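Hydrogenase maturation factor (Thermoanaerobacter tengcongensis, PDB 3VTH) probably transfers the carbamoyl group of carbamoyl phosphate, in an ATP-dependent reaction, to the C-terminal cysteine of HypE during [NiFe]-hydrogenase maturation. Local coordinates at residues 261-265 against 266-270. Sequence-based numbering, arbitrary orientation.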
ATOM      1  N   GLU A 261     -22.494  -3.411   9.939  1.00 37.02           N
ATOM      2  CA  GLU A 261     -21.726  -3.660  11.151  1.00 36.94           C
ATOM      3  C   GLU A 261     -20.667  -2.562  11.369  1.00 35.45           C
ATOM      4  O   GLU A 261     -20.526  -2.048  12.472  1.00 35.72           O
ATOM      5  CB  GLU A 261     -21.093  -5.060  11.142  1.00 36.21           C
ATOM      6  CG  GLU A 261     -20.315  -5.360  12.421  1.00 39.57           C
ATOM      7  CD  GLU A 261     -20.044  -6.832  12.685  1.00 42.60           C
ATOM      8  OE1 GLU A 261     -19.390  -7.515  11.865  1.00 41.10           O
ATOM      9  OE2 GLU A 261     -20.475  -7.303  13.756  1.00 47.50           O
ATOM     10  N   VAL A 262     -19.949  -2.191  10.314  1.00 33.61           N
ATOM     11  CA  VAL A 262     -18.909  -1.164  10.425  1.00 32.82           C
ATOM     12  C   VAL A 262     -19.481   0.150  10.970  1.00 33.64           C
ATOM     13  O   VAL A 262     -18.869   0.784  11.833  1.00 32.96           O
ATOM     14  CB  VAL A 262     -18.180  -0.931   9.076  1.00 31.54           C
ATOM     15  CG1 VAL A 262     -17.071   0.113   9.221  1.00 30.03           C
ATOM     16  CG2 VAL A 262     -17.587  -2.225   8.567  1.00 30.93           C
ATOM     17  N   LYS A 263     -20.670   0.526  10.492  1.00 35.02           N
ATOM     18  CA  LYS A 263     -21.322   1.788  10.881  1.00 36.86           C
ATOM     19  C   LYS A 263     -21.693   1.850  12.366  1.00 37.86           C
ATOM     20  O   LYS A 263     -21.983   2.939  12.881  1.00 38.15           O
ATOM     21  CB  LYS A 263     -22.588   2.033  10.049  1.00 38.59           C
ATOM     22  CG  LYS A 263     -22.365   2.209   8.553  1.00 40.06           C
ATOM     23  CD  LYS A 263     -22.471   3.650   8.156  1.00 46.09           C
ATOM     24  CE  LYS A 263     -23.492   3.833   7.037  1.00 49.56           C
ATOM     25  NZ  LYS A 263     -23.092   3.154   5.768  1.00 48.95           N
ATOM     26  N   LYS A 264     -21.693   0.697  13.039  1.00 36.97           N
ATOM     27  CA  LYS A 264     -21.942   0.654  14.487  1.00 38.83           C
ATOM     28  C   LYS A 264     -20.747   1.191  15.259  1.00 37.57           C
ATOM     29  O   LYS A 264     -20.893   1.675  16.383  1.00 38.11           O
ATOM     30  CB  LYS A 264     -22.236  -0.775  14.970  1.00 39.04           C
ATOM     31  CG  LYS A 264     -23.669  -1.224  14.779  1.00 43.13           C
ATOM     32  CD  LYS A 264     -23.817  -2.730  14.985  1.00 46.43           C
ATOM     33  CE  LYS A 264     -25.245  -3.171  14.685  1.00 50.75           C
ATOM     34  NZ  LYS A 264     -25.438  -4.652  14.844  1.00 53.12           N
ATOM     35  N   TYR A 265     -19.570   1.078  14.649  1.00 35.33           N
ATOM     36  CA  TYR A 265     -18.315   1.409  15.307  1.00 35.14           C
ATOM     37  C   TYR A 265     -17.609   2.615  14.711  1.00 34.99           C
ATOM     38  O   TYR A 265     -16.694   3.174  15.333  1.00 35.00           O
ATOM     39  CB  TYR A 265     -17.360   0.220  15.243  1.00 33.96           C
ATOM     40  CG  TYR A 265     -17.886  -1.036  15.878  1.00 34.27           C
ATOM     41  CD1 TYR A 265     -17.747  -1.260  17.246  1.00 35.13           C
ATOM     42  CD2 TYR A 265     -18.515  -2.012  15.109  1.00 36.12           C
ATOM     43  CE1 TYR A 265     -18.238  -2.425  17.839  1.00 36.81           C
ATOM     44  CE2 TYR A 265     -19.012  -3.192  15.692  1.00 35.80           C
ATOM     45  CZ  TYR A 265     -18.864  -3.380  17.052  1.00 36.30           C
ATOM     46  OH  TYR A 265     -19.325  -4.535  17.621  1.00 37.78           O
ATOM     47  N   CYS A 266     -18.009   3.007  13.504  1.00 35.06           N
ATOM     48  CA  CYS A 266     -17.244   3.976  12.731  1.00 34.60           C
ATOM     49  C   CYS A 266     -18.125   4.911  11.947  1.00 35.36           C
ATOM     50  O   CYS A 266     -19.257   4.581  11.606  1.00 35.91           O
ATOM     51  CB  CYS A 266     -16.331   3.256  11.731  1.00 33.48           C
ATOM     52  SG  CYS A 266     -15.137   2.144  12.491  1.00 34.48           S
ATOM     53  N   ILE A 267     -17.573   6.086  11.663  1.00 35.59           N
ATOM     54  CA  ILE A 267     -18.107   7.001  10.666  1.00 35.88           C
ATOM     55  C   ILE A 267     -17.672   6.460   9.310  1.00 34.07           C
ATOM     56  O   ILE A 267     -16.499   6.145   9.118  1.00 33.39           O
ATOM     57  CB  ILE A 267     -17.556   8.442  10.889  1.00 35.94           C
ATOM     58  CG1 ILE A 267     -18.099   9.009  12.215  1.00 38.12           C
ATOM     59  CG2 ILE A 267     -17.878   9.351   9.684  1.00 37.16           C
ATOM     60  CD1 ILE A 267     -17.458  10.334  12.687  1.00 39.29           C
ATOM     61  N   VAL A 268     -18.615   6.326   8.383  1.00 34.02           N
ATOM     62  CA  VAL A 268     -18.317   5.804   7.045  1.00 32.90           C
ATOM     63  C   VAL A 268     -18.967   6.706   5.997  1.00 33.57           C
ATOM     64  O   VAL A 268     -20.182   6.681   5.827  1.00 34.23           O
ATOM     65  CB  VAL A 268     -18.832   4.345   6.863  1.00 32.96           C
ATOM     66  CG1 VAL A 268     -18.387   3.758   5.507  1.00 31.97           C
ATOM     67  CG2 VAL A 268     -18.367   3.447   7.999  1.00 32.55           C
ATOM     68  N   SER A 269     -18.159   7.517   5.320  1.00 32.86           N
ATOM     69  CA  SER A 269     -18.638   8.360   4.219  1.00 33.58           C
ATOM     70  C   SER A 269     -18.967   7.518   2.982  1.00 33.34           C
ATOM     71  O   SER A 269     -18.556   6.357   2.895  1.00 31.92           O
ATOM     72  CB  SER A 269     -17.558   9.378   3.850  1.00 32.93           C
ATOM     73  OG  SER A 269     -16.454   8.707   3.248  1.00 32.17           O
ATOM     74  N   PRO A 270     -19.678   8.106   1.997  1.00 34.36           N
ATOM     75  CA  PRO A 270     -19.879   7.315   0.779  1.00 34.60           C
ATOM     76  C   PRO A 270     -18.572   6.903   0.077  1.00 33.09           C
ATOM     77  O   PRO A 270     -18.508   5.812  -0.479  1.00 31.71           O
ATOM     78  CB  PRO A 270     -20.727   8.239  -0.111  1.00 35.91           C
ATOM     79  CG  PRO A 270     -21.494   9.090   0.886  1.00 37.91           C
ATOM     80  CD  PRO A 270     -20.500   9.336   2.004  1.00 35.84           C
TER
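Val262 and Val268 meet methyl to methyl in the YrdC-like domain, where helix 259-265 gives way to the loop before helix 270-277, their side chains crossing at about a right angle with Val262 CG1 3.8 Å from Val268 CG2. With chi1 at -178°, CG1 points away from the backbone N and to the side of the carbonyl carbon, which brings it also within 4.1 Å of Cys266 CB. Leu286 of strand 283-287 touches all three side chains, and Val306 of strand 303-307 adds to the cover over Val262 and Cys266. Farther out, Lys263 lays its bent aliphatic chain across Val268, CD standing 3.9 Å from Val268 CB, while NZ reaches a long, weak ion pair with Glu273. The polar edge is mostly backbone. Val262 O takes both the i+3 N-H of Tyr265 and, in a weak, strongly bent bond of 2.9 Å (122° at the hydrogen), that of Cys266 N; Lys263 CA adds a C-H...O contact to Cys266 O. Just beyond, Ser269 N-caps helix 270-277 through its side chain. Between helix and loop the one hydrogen bond is weak, making their mutual fit largely apolar, while backbone bonds of Tyr265 to Lys289 and Ile267 to Lys287 tie the turn to its surroundings.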